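Local coordinates for DNA replication and repair protein RecF (Caldanaerobacter subterraneus subsp. tengcongensis, PDB 5Z69), which binds ATP and probably linear single-stranded DNA, acting as a recombination mediator in the RecFOR pathway of DNA repair, at residues Glu12-Asn17 and Leu21-Leu26; Gln41-Leu46 and Thr348-Ser353; Ile50-Met55 and Glu73-Arg78. All blocks are in the same frame, centred on the assembly; numbering follows the deposited sequence. Where two conformers were deposited one is given.

Interaction 1 (Glu12-Asn17 and Leu21-Leu26)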
loop_
_atom_site.group_PDB
_atom_site.type_symbol
_atom_site.label_atom_id
_atom_site.label_comp_id
_atom_site.label_asym_id
_atom_site.label_seq_id
_atom_site.Cartn_x
_atom_site.Cartn_y
_atom_site.Cartn_z
ATOM N N GLU A 12 -34.574 23.330 16.584
ATOM C CA GLU A 12 -35.697 22.931 15.784
ATOM C C GLU A 12 -35.242 22.737 14.355
ATOM O O GLU A 12 -34.185 23.238 13.947
ATOM C CB GLU A 12 -36.829 23.998 15.846
ATOM C CG GLU A 12 -36.475 25.245 15.085
ATOM C CD GLU A 12 -37.653 26.188 14.880
ATOM O OE1 GLU A 12 -38.236 26.642 15.883
ATOM O OE2 GLU A 12 -37.999 26.479 13.714
ATOM N N ILE A 13 -36.048 22.023 13.584
ATOM C CA ILE A 13 -35.805 21.918 12.159
ATOM C C ILE A 13 -37.147 21.992 11.449
ATOM O O ILE A 13 -38.180 21.534 11.972
ATOM C CB ILE A 13 -35.064 20.609 11.780
ATOM C CG1 ILE A 13 -34.462 20.700 10.368
ATOM C CG2 ILE A 13 -36.000 19.406 11.886
ATOM C CD1 ILE A 13 -33.480 19.523 10.020
ATOM N N PHE A 14 -37.129 22.570 10.258
ATOM C CA PHE A 14 -38.331 22.640 9.433
ATOM C C PHE A 14 -38.029 21.921 8.127
ATOM O O PHE A 14 -37.043 22.254 7.473
ATOM C CB PHE A 14 -38.739 24.082 9.150
ATOM C CG PHE A 14 -40.005 24.197 8.334
ATOM C CD1 PHE A 14 -41.248 24.079 8.949
ATOM C CD2 PHE A 14 -39.955 24.418 6.963
ATOM C CE1 PHE A 14 -42.427 24.169 8.210
ATOM C CE2 PHE A 14 -41.138 24.511 6.199
ATOM C CZ PHE A 14 -42.364 24.377 6.815
ATOM N N VAL A 15 -38.856 20.942 7.754
ATOM C CA VAL A 15 -38.638 20.214 6.512
ATOM C C VAL A 15 -39.819 20.352 5.555
ATOM O O VAL A 15 -40.963 20.160 5.926
ATOM C CB VAL A 15 -38.347 18.720 6.780
ATOM C CG1 VAL A 15 -36.964 18.558 7.422
ATOM C CG2 VAL A 15 -39.423 18.110 7.687
ATOM N N ASP A 16 -39.513 20.690 4.311
ATOM C CA ASP A 16 -40.528 20.941 3.297
ATOM C C ASP A 16 -40.183 20.151 2.021
ATOM O O ASP A 16 -39.148 20.387 1.414
ATOM C CB ASP A 16 -40.612 22.452 3.027
ATOM C CG ASP A 16 -41.703 22.825 2.027
ATOM O OD1 ASP A 16 -42.560 21.961 1.713
ATOM O OD2 ASP A 16 -41.687 23.994 1.566
ATOM N N ASN A 17 -41.050 19.220 1.625
ATOM C CA ASN A 17 -40.786 18.320 0.482
ATOM C C ASN A 17 -39.477 17.553 0.607
ATOM O O ASN A 17 -38.823 17.246 -0.404
ATOM C CB ASN A 17 -40.771 19.081 -0.844
ATOM C CG ASN A 17 -42.126 19.660 -1.206
ATOM O OD1 ASN A 17 -43.165 19.121 -0.831
ATOM N ND2 ASN A 17 -42.118 20.762 -1.937
ATOM N N LEU A 21 -40.891 12.962 4.159
ATOM C CA LEU A 21 -41.327 13.685 5.378
ATOM C C LEU A 21 -42.425 14.699 5.037
ATOM O O LEU A 21 -42.307 15.389 3.999
ATOM C CB LEU A 21 -40.109 14.374 6.026
ATOM C CG LEU A 21 -39.227 13.623 7.029
ATOM C CD1 LEU A 21 -38.890 12.386 6.425
ATOM C CD2 LEU A 21 -37.924 14.351 7.292
ATOM N N LYS A 22 -43.474 14.774 5.843
ATOM C CA LYS A 22 -44.471 15.785 5.627
ATOM C C LYS A 22 -43.920 17.162 6.025
ATOM O O LYS A 22 -42.876 17.255 6.681
ATOM C CB LYS A 22 -45.733 15.449 6.400
ATOM C CG LYS A 22 -46.274 14.057 6.136
ATOM C CD LYS A 22 -46.827 13.973 4.730
ATOM C CE LYS A 22 -47.570 12.655 4.444
ATOM N NZ LYS A 22 -46.674 11.543 4.050
ATOM N N LYS A 23 -44.590 18.214 5.548
ATOM C CA LYS A 23 -44.181 19.591 5.778
ATOM C C LYS A 23 -44.401 19.940 7.239
ATOM O O LYS A 23 -45.534 20.122 7.681
ATOM C CB LYS A 23 -44.973 20.525 4.868
ATOM C CG LYS A 23 -44.369 21.898 4.679
ATOM C CD LYS A 23 -45.276 22.717 3.749
ATOM C CE LYS A 23 -44.902 24.184 3.761
ATOM N NZ LYS A 23 -45.482 24.925 2.585
ATOM N N GLN A 24 -43.327 20.019 8.012
ATOM C CA GLN A 24 -43.522 20.181 9.444
ATOM C C GLN A 24 -42.328 20.825 10.142
ATOM O O GLN A 24 -41.203 20.789 9.637
ATOM C CB GLN A 24 -43.848 18.811 10.073
ATOM C CG GLN A 24 -42.768 17.781 9.864
ATOM C CD GLN A 24 -43.285 16.347 9.884
ATOM O OE1 GLN A 24 -44.190 15.988 10.651
ATOM N NE2 GLN A 24 -42.711 15.518 9.024
ATOM N N LYS A 25 -42.600 21.447 11.291
ATOM C CA LYS A 25 -41.567 22.003 12.141
ATOM C C LYS A 25 -41.467 21.131 13.368
ATOM O O LYS A 25 -42.468 20.770 13.967
ATOM C CB LYS A 25 -41.868 23.437 12.530
ATOM C CG LYS A 25 -40.872 24.044 13.514
ATOM C CD LYS A 25 -41.341 25.476 13.930
ATOM C CE LYS A 25 -41.476 26.393 12.693
ATOM N NZ LYS A 25 -41.728 27.831 13.035
ATOM N N LEU A 26 -40.247 20.757 13.708
ATOM C CA LEU A 26 -40.016 19.867 14.834
ATOM C C LEU A 26 -39.142 20.580 15.847
ATOM O O LEU A 26 -38.095 21.103 15.490
ATOM C CB LEU A 26 -39.335 18.589 14.370
ATOM C CG LEU A 26 -39.997 17.875 13.192
ATOM C CD1 LEU A 26 -39.199 16.625 12.880
ATOM C CD2 LEU A 26 -41.434 17.531 13.546
HETATM O O HOH W 1 -38.941 28.543 12.156
HETATM O O HOH W 2 -39.783 28.657 15.412
HETATM O O HOH W 3 -44.711 23.417 0.602
HETATM O O HOH W 4 -43.211 17.756 2.655
#

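Interaction 2 (Gln41-Leu46 and Thr348-Ser353). With AGS (phosphothiophosphoric acid-adenylate ester), chain C.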
loop_
_atom_site.group_PDB
_atom_site.type_symbol
_atom_site.label_atom_id
_atom_site.label_comp_id
_atom_site.label_asym_id
_atom_site.label_seq_id
_atom_site.Cartn_x
_atom_site.Cartn_y
_atom_site.Cartn_z
ATOM N N GLN A 41 -40.285 4.393 7.579
ATOM C CA GLN A 41 -41.290 5.419 7.864
ATOM C C GLN A 41 -40.768 6.857 7.752
ATOM O O GLN A 41 -41.575 7.792 7.705
ATOM C CB GLN A 41 -41.904 5.221 9.259
ATOM C CG GLN A 41 -42.709 3.940 9.433
ATOM C CD GLN A 41 -43.584 3.624 8.234
ATOM O OE1 GLN A 41 -44.458 4.408 7.854
ATOM N NE2 GLN A 41 -43.343 2.468 7.624
ATOM N N GLY A 42 -39.439 7.030 7.729
ATOM C CA GLY A 42 -38.824 8.351 7.680
ATOM C C GLY A 42 -37.773 8.690 8.740
ATOM O O GLY A 42 -37.294 9.821 8.793
ATOM N N LYS A 43 -37.395 7.711 9.563
ATOM C CA LYS A 43 -36.379 7.904 10.596
ATOM C C LYS A 43 -35.048 8.358 10.014
ATOM O O LYS A 43 -34.459 9.328 10.479
ATOM C CB LYS A 43 -36.151 6.612 11.397
ATOM C CG LYS A 43 -37.333 6.135 12.202
ATOM C CD LYS A 43 -37.043 4.802 12.885
ATOM C CE LYS A 43 -36.996 3.662 11.876
ATOM N NZ LYS A 43 -37.098 2.342 12.555
ATOM N N SER A 44 -34.547 7.644 9.014
ATOM C CA SER A 44 -33.224 7.978 8.512
ATOM C C SER A 44 -33.295 9.230 7.639
ATOM O O SER A 44 -32.330 9.994 7.560
ATOM C CB SER A 44 -32.609 6.809 7.730
ATOM O OG SER A 44 -33.392 6.546 6.577
ATOM N N ASN A 45 -34.431 9.426 6.972
ATOM C CA ASN A 45 -34.633 10.654 6.223
ATOM C C ASN A 45 -34.493 11.900 7.136
ATOM O O ASN A 45 -33.921 12.907 6.744
ATOM C CB ASN A 45 -36.009 10.650 5.540
ATOM C CG ASN A 45 -36.140 9.553 4.483
ATOM O OD1 ASN A 45 -35.154 8.982 4.049
ATOM N ND2 ASN A 45 -37.372 9.259 4.078
ATOM N N LEU A 46 -35.000 11.817 8.359
ATOM C CA LEU A 46 -34.933 12.983 9.246
ATOM C C LEU A 46 -33.487 13.235 9.681
ATOM O O LEU A 46 -33.036 14.396 9.724
ATOM C CB LEU A 46 -35.853 12.803 10.449
ATOM C CG LEU A 46 -35.703 13.845 11.561
ATOM C CD1 LEU A 46 -36.034 15.256 11.086
ATOM C CD2 LEU A 46 -36.589 13.463 12.740
ATOM N N THR A 348 -32.287 6.859 16.450
ATOM C CA THR A 348 -33.384 6.185 15.781
ATOM C C THR A 348 -33.536 4.773 16.309
ATOM O O THR A 348 -32.551 4.090 16.615
ATOM C CB THR A 348 -33.205 6.143 14.241
ATOM O OG1 THR A 348 -32.000 5.457 13.912
ATOM C CG2 THR A 348 -33.154 7.553 13.668
ATOM N N HIS A 349 -34.781 4.329 16.414
ATOM C CA HIS A 349 -35.041 2.982 16.897
ATOM C C HIS A 349 -36.395 2.482 16.407
ATOM O O HIS A 349 -37.155 3.222 15.795
ATOM C CB HIS A 349 -34.974 2.942 18.433
ATOM C CG HIS A 349 -34.661 1.586 18.989
ATOM N ND1 HIS A 349 -33.785 0.716 18.378
ATOM C CD2 HIS A 349 -35.106 0.951 20.100
ATOM C CE1 HIS A 349 -33.705 -0.396 19.085
ATOM N NE2 HIS A 349 -34.496 -0.279 20.135
ATOM N N THR A 350 -36.673 1.215 16.692
ATOM C CA THR A 350 -37.934 0.559 16.374
ATOM C C THR A 350 -38.984 0.781 17.463
ATOM O O THR A 350 -40.169 0.918 17.172
ATOM C CB THR A 350 -37.705 -0.960 16.166
ATOM O OG1 THR A 350 -37.051 -1.169 14.910
ATOM C CG2 THR A 350 -39.014 -1.731 16.181
ATOM N N SER A 351 -38.545 0.831 18.718
ATOM C CA SER A 351 -39.464 1.017 19.846
ATOM C C SER A 351 -39.006 2.167 20.718
ATOM O O SER A 351 -37.867 2.626 20.582
ATOM C CB SER A 351 -39.559 -0.255 20.698
ATOM O OG SER A 351 -38.421 -0.384 21.534
ATOM N N LYS A 352 -39.876 2.621 21.621
ATOM C CA LYS A 352 -39.488 3.648 22.582
ATOM C C LYS A 352 -39.328 3.102 24.000
ATOM O O LYS A 352 -39.038 3.860 24.922
ATOM C CB LYS A 352 -40.492 4.805 22.572
ATOM C CG LYS A 352 -41.798 4.573 23.319
ATOM C CD LYS A 352 -42.551 5.900 23.439
ATOM C CE LYS A 352 -43.668 5.863 24.458
ATOM N NZ LYS A 352 -44.795 5.026 23.982
ATOM N N SER A 353 -39.475 1.790 24.161
ATOM C CA SER A 353 -39.241 1.157 25.454
ATOM C C SER A 353 -37.756 0.952 25.633
ATOM O O SER A 353 -37.160 1.488 26.564
ATOM C CB SER A 353 -39.969 -0.182 25.572
ATOM O OG SER A 353 -41.357 -0.001 25.779
HETATM P PG AGS C . -33.812 3.643 8.911
HETATM S S1G AGS C . -33.435 4.061 10.782
HETATM O O2G AGS C . -34.341 2.172 8.809
HETATM O O3G AGS C . -32.451 3.726 8.152
HETATM P PB AGS C . -36.364 4.291 7.879
HETATM O O1B AGS C . -37.388 4.999 8.702
HETATM O O2B AGS C . -36.504 2.763 7.991
HETATM O O3B AGS C . -34.856 4.672 8.310
HETATM P PA AGS C . -36.265 6.006 5.650
HETATM O O1A AGS C . -36.209 7.105 6.719
HETATM O O2A AGS C . -35.043 5.762 4.819
HETATM O O3A AGS C . -36.649 4.622 6.348
HETATM O "O5'" AGS C . -37.483 6.242 4.717
HETATM C "C5'" AGS C . -37.321 6.110 3.333
HETATM C "C4'" AGS C . -38.716 5.967 2.809
HETATM O "O4'" AGS C . -39.072 7.168 2.087
HETATM C "C3'" AGS C . -38.892 4.810 1.831
HETATM O "O3'" AGS C . -40.188 4.237 1.965
HETATM C "C2'" AGS C . -38.629 5.476 0.478
HETATM O "O2'" AGS C . -39.322 4.836 -0.588
HETATM C "C1'" AGS C . -39.185 6.887 0.706
HETATM N N9 AGS C . -38.487 7.921 -0.040
HETATM C C8 AGS C . -37.140 8.003 -0.304
HETATM N N7 AGS C . -36.802 9.038 -1.029
HETATM C C5 AGS C . -38.001 9.691 -1.260
HETATM C C6 AGS C . -38.332 10.861 -1.970
HETATM N N6 AGS C . -37.429 11.624 -2.593
HETATM N N1 AGS C . -39.633 11.222 -2.025
HETATM C C2 AGS C . -40.537 10.464 -1.397
HETATM N N3 AGS C . -40.348 9.341 -0.698
HETATM C C4 AGS C . -39.051 9.011 -0.666
#

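Interaction 3 (Ile50-Met55 and Glu73-Arg78)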
loop_
_atom_site.group_PDB
_atom_site.type_symbol
_atom_site.label_atom_id
_atom_site.label_comp_id
_atom_site.label_asym_id
_atom_site.label_seq_id
_atom_site.Cartn_x
_atom_site.Cartn_y
_atom_site.Cartn_z
ATOM N N ILE A 50 -31.116 16.483 9.086
ATOM C CA ILE A 50 -30.302 17.142 10.103
ATOM C C ILE A 50 -28.830 17.190 9.698
ATOM O O ILE A 50 -28.197 18.235 9.800
ATOM C CB ILE A 50 -30.446 16.454 11.457
ATOM C CG1 ILE A 50 -31.895 16.571 11.908
ATOM C CG2 ILE A 50 -29.508 17.102 12.477
ATOM C CD1 ILE A 50 -32.303 15.575 12.962
ATOM N N ARG A 51 -28.291 16.073 9.207
ATOM C CA ARG A 51 -26.890 16.008 8.783
ATOM C C ARG A 51 -26.592 16.902 7.574
ATOM O O ARG A 51 -25.463 17.386 7.397
ATOM C CB ARG A 51 -26.525 14.555 8.475
ATOM C CG ARG A 51 -25.100 14.333 7.989
ATOM C CD ARG A 51 -24.051 14.645 9.038
ATOM N NE ARG A 51 -22.735 14.186 8.589
ATOM C CZ ARG A 51 -21.568 14.532 9.127
ATOM N NH1 ARG A 51 -21.516 15.349 10.175
ATOM N NH2 ARG A 51 -20.441 14.051 8.607
ATOM N N LEU A 52 -27.608 17.132 6.746
ATOM C CA LEU A 52 -27.502 18.059 5.618
ATOM C C LEU A 52 -27.059 19.470 6.040
ATOM O O LEU A 52 -26.300 20.147 5.327
ATOM C CB LEU A 52 -28.854 18.137 4.891
ATOM C CG LEU A 52 -29.006 19.168 3.765
ATOM C CD1 LEU A 52 -28.357 18.597 2.492
ATOM C CD2 LEU A 52 -30.487 19.521 3.526
ATOM N N LEU A 53 -27.572 19.924 7.186
ATOM C CA LEU A 53 -27.248 21.246 7.744
ATOM C C LEU A 53 -25.769 21.342 8.138
ATOM O O LEU A 53 -25.223 22.442 8.207
ATOM C CB LEU A 53 -28.147 21.579 8.969
ATOM C CG LEU A 53 -29.613 22.023 8.796
ATOM C CD1 LEU A 53 -30.220 21.066 7.928
ATOM C CD2 LEU A 53 -30.395 21.942 10.075
ATOM N N SER A 54 -25.116 20.199 8.366
ATOM C CA SER A 54 -23.681 20.173 8.688
ATOM C C SER A 54 -22.802 20.078 7.445
ATOM O O SER A 54 -21.784 20.756 7.328
ATOM C CB SER A 54 -23.337 18.984 9.595
ATOM O OG SER A 54 -23.874 19.116 10.888
ATOM N N MET A 55 -23.192 19.213 6.520
ATOM C CA MET A 55 -22.314 18.868 5.405
ATOM C C MET A 55 -22.758 19.385 4.028
ATOM O O MET A 55 -21.964 19.408 3.082
ATOM C CB MET A 55 -22.172 17.353 5.341
ATOM C CG MET A 55 -21.630 16.727 6.633
ATOM S SD MET A 55 -20.028 17.420 7.098
ATOM C CE MET A 55 -19.011 16.673 5.823
ATOM N N GLU A 73 -40.879 20.009 -7.020
ATOM C CA GLU A 73 -39.799 20.665 -7.762
ATOM C C GLU A 73 -38.602 21.107 -6.913
ATOM O O GLU A 73 -37.568 21.500 -7.461
ATOM C CB GLU A 73 -40.360 21.873 -8.508
ATOM C CG GLU A 73 -41.136 21.475 -9.754
ATOM C CD GLU A 73 -41.560 22.668 -10.575
ATOM O OE1 GLU A 73 -41.707 23.770 -10.000
ATOM O OE2 GLU A 73 -41.730 22.503 -11.799
ATOM N N TYR A 74 -38.759 21.074 -5.589
ATOM C CA TYR A 74 -37.701 21.499 -4.660
ATOM C C TYR A 74 -37.840 20.813 -3.316
ATOM O O TYR A 74 -38.903 20.288 -2.981
ATOM C CB TYR A 74 -37.740 23.020 -4.407
ATOM C CG TYR A 74 -38.912 23.439 -3.527
ATOM C CD1 TYR A 74 -40.162 23.726 -4.083
ATOM C CD2 TYR A 74 -38.772 23.538 -2.145
ATOM C CE1 TYR A 74 -41.248 24.109 -3.283
ATOM C CE2 TYR A 74 -39.830 23.913 -1.345
ATOM C CZ TYR A 74 -41.066 24.214 -1.917
ATOM O OH TYR A 74 -42.092 24.557 -1.092
ATOM N N PHE A 75 -36.775 20.854 -2.525
ATOM C CA PHE A 75 -36.945 20.663 -1.091
ATOM C C PHE A 75 -36.311 21.825 -0.342
ATOM O O PHE A 75 -35.497 22.583 -0.884
ATOM C CB PHE A 75 -36.377 19.327 -0.615
ATOM C CG PHE A 75 -34.854 19.266 -0.558
ATOM C CD1 PHE A 75 -34.149 19.861 0.487
ATOM C CD2 PHE A 75 -34.142 18.568 -1.516
ATOM C CE1 PHE A 75 -32.757 19.781 0.552
ATOM C CE2 PHE A 75 -32.740 18.491 -1.475
ATOM C CZ PHE A 75 -32.040 19.084 -0.436
ATOM N N TYR A 76 -36.671 21.940 0.921
ATOM C CA TYR A 76 -36.188 23.029 1.723
ATOM C C TYR A 76 -36.044 22.567 3.150
ATOM O O TYR A 76 -36.965 21.956 3.713
ATOM C CB TYR A 76 -37.152 24.216 1.619
ATOM C CG TYR A 76 -36.869 25.360 2.581
ATOM C CD1 TYR A 76 -35.837 26.259 2.337
ATOM C CD2 TYR A 76 -37.628 25.538 3.721
ATOM C CE1 TYR A 76 -35.592 27.332 3.202
ATOM C CE2 TYR A 76 -37.390 26.618 4.595
ATOM C CZ TYR A 76 -36.378 27.512 4.308
ATOM O OH TYR A 76 -36.088 28.557 5.150
ATOM N N VAL A 77 -34.888 22.852 3.739
ATOM C CA VAL A 77 -34.657 22.517 5.146
ATOM C C VAL A 77 -34.145 23.749 5.871
ATOM O O VAL A 77 -33.240 24.427 5.363
ATOM C CB VAL A 77 -33.655 21.349 5.302
ATOM C CG1 VAL A 77 -33.446 21.013 6.776
ATOM C CG2 VAL A 77 -34.142 20.109 4.555
ATOM N N ARG A 78 -34.715 24.030 7.043
ATOM C CA ARG A 78 -34.252 25.142 7.882
ATOM C C ARG A 78 -34.056 24.689 9.309
ATOM O O ARG A 78 -34.953 24.119 9.937
ATOM C CB ARG A 78 -35.213 26.336 7.912
ATOM C CG ARG A 78 -34.812 27.330 9.039
ATOM C CD ARG A 78 -35.989 28.183 9.584
ATOM N NE ARG A 78 -36.755 28.630 8.458
ATOM C CZ ARG A 78 -38.068 28.536 8.294
ATOM N NH1 ARG A 78 -38.887 28.066 9.230
ATOM N NH2 ARG A 78 -38.547 28.957 7.147
#

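Interaction 1 (Glu12-Asn17 and Leu21-Leu26)
I13 and L26 face each other as an antiparallel hydrogen-bonded pair: L26 N gives its hydrogen to I13 O at 2.8 Å, and I13 N answers to L26 O. V15 and Q24 repeat the pattern, with V15 N on Q24 O at 3.0 Å and a longer return bond. Between them F14 and K25 form a non-hydrogen-bonded pair, which turns both side chains to the same face. With chi1 at -178°, CG of F14 stands across from the backbone N, and the ring is laid alongside the edge strand; K25 CB meets it at the edge, 3.7 Å from F14 CD1, and the aliphatic part of K23 reaches F14 CZ.

On this face charge is handled at arm's length. K25 NZ stays 4.0 Å from E12 OE2, while its CD brushes the carboxylate, and two waters close the gap, each donating to one E12 oxygen and accepting from K25 NZ. D16 and K23 run side by side, linked by a water 2.6 Å from K23 NZ and 2.8 Å from D16 OD1; D16 OD2 is taken by the hydroxyl of Y74.

The other face is mostly apolar. V15 CG2 touches L21 CD2 at 4.1 Å, and I13 and L26 lean toward helix 43-55. The amide of Q24 hydrogen-bonds to the backbone of G366 and V368. Strand 74-83 flanks 12-16 on its far side.

This is a two-stranded beta hairpin at the sheet margin, one face largely apolar against the nucleotide-binding helix, the other lined by solvent-bridged charge pairs, whose attraction is probably softened by the intervening water.

Interaction 2 (Gln41-Leu46 and Thr348-Ser353)
The P-loop (Walker A motif) meets the end of a core strand of the ATPase sheet where K43, at the start of helix 43-55, packs against T348 and H349. K43 CB lies 3.9 Å from T348 CG2, and farther out the lysine chain passes the backbone of H349, its CD 3.3 Å from H349 O. A bend at chi3 (-72°) swings the ammonium to that carbonyl, where NZ makes a weak hydrogen bond; its stronger partner is the carbonyl of G37.

The bound ATP analogue lies beside this contact. Its O1B is gripped by three successive amides, K43 N at 2.8 Å, G42 N at 3.0 Å and, weakly, Q41 N, while N45 N points straight at O1A (2.9 Å, 165°). S44 N adds a bond to the bridging O3B. G42 sits at the N-cap with backbone angles that would press a side chain against the preceding carbonyl, which by itself calls for a glycine here. The helix dipole would probably help to stabilise the phosphate charge.

T348 closes the thiophosphate side: its OG1 lies 3.7 Å from the sulfur S1G of the analogue and is hydrogen-bonded to D322 and D323. With an alanine at K43, the carbonyls of G37 and H349 would probably lose their shared ammonium donor, and a gap would be likely to open where CD and CE run between H349 O and the phosphates.

The contact thus joins strand 345-349 to the P-loop that follows its parallel neighbour 32-36, H349 pairing through its backbone with I35 and G37, while L46 carries the helix onto I35 and I363 of the same sheet.

Interaction 3 (Ile50-Met55 and Glu73-Arg78)
L53 and V77 make the tightest touch between helix 50-55 and strand 74-78, L53 CD1 pressing on V77 CG1 at 3.4 Å, closer than usual for two carbons. The second methyl of V77, CG2, meets L52 CD2 at 3.8 Å, so the valine fork is straddled by two successive leucines of the helix. L52 CD2 serves double duty, for it also reaches F75 CE1 at 3.8 Å, approaching the ring obliquely. The leucines reach the strand by different turns of the first torsion: in L52, CG stands opposite the backbone N (chi1 174°), whereas in L53 it lies beside it (chi1 -77°).

F75 and V77, two residues apart, point to the same side of the strand, toward the helix. F18 rests edge-to-face on F75 and also touches V77, while I13 and F120 pack on L53 and F93 on L52, extending this apolar core.

The alternate residues of the strand behave otherwise. Y76 and R78 turn away from the helix to the partly exposed face, where Y76 OH bonds to E92; R78, modelled in two conformers, approaches the same hydroxyl in one of them, a bond that remains doubtful. On the far side of the helix, R51 and S54 bond to T122, and M55 CG lies over one face of the R51 guanidinium.

Helix and strand axes run nearly at right angles, 80°, and 8.9 Å apart, with no hydrogen bond between the segments. Their cohesion is therefore likely to rest on close fit and burial of branched side chains and one ring, with polar groups kept out of the interface.

In the fold
Interactions 1 and 3 share the antiparallel sheet, strand 9-16 lying beside strand 74-83: F14 N is 2.7 Å from R78 O, and N17 O packs near F75 CB. Interactions 2 and 3 instead share helix 43-55, its phosphate-binding start serving the former and its far end the latter. Interaction 1 also touches interaction 2 directly, L21 packing on N45 and L46. The chemistry follows position: the marginal hairpin relies on backbone bonds and water-bridged charges, interaction 3 is wholly buried and apolar, and interaction 2, mostly buried, mixes apolar touch with a weak lysine-to-carbonyl bond beside the nucleotide. Helix 43-55 sits between this antiparallel sheet and the mixed sheet that carries strands 345-349 and 32-36.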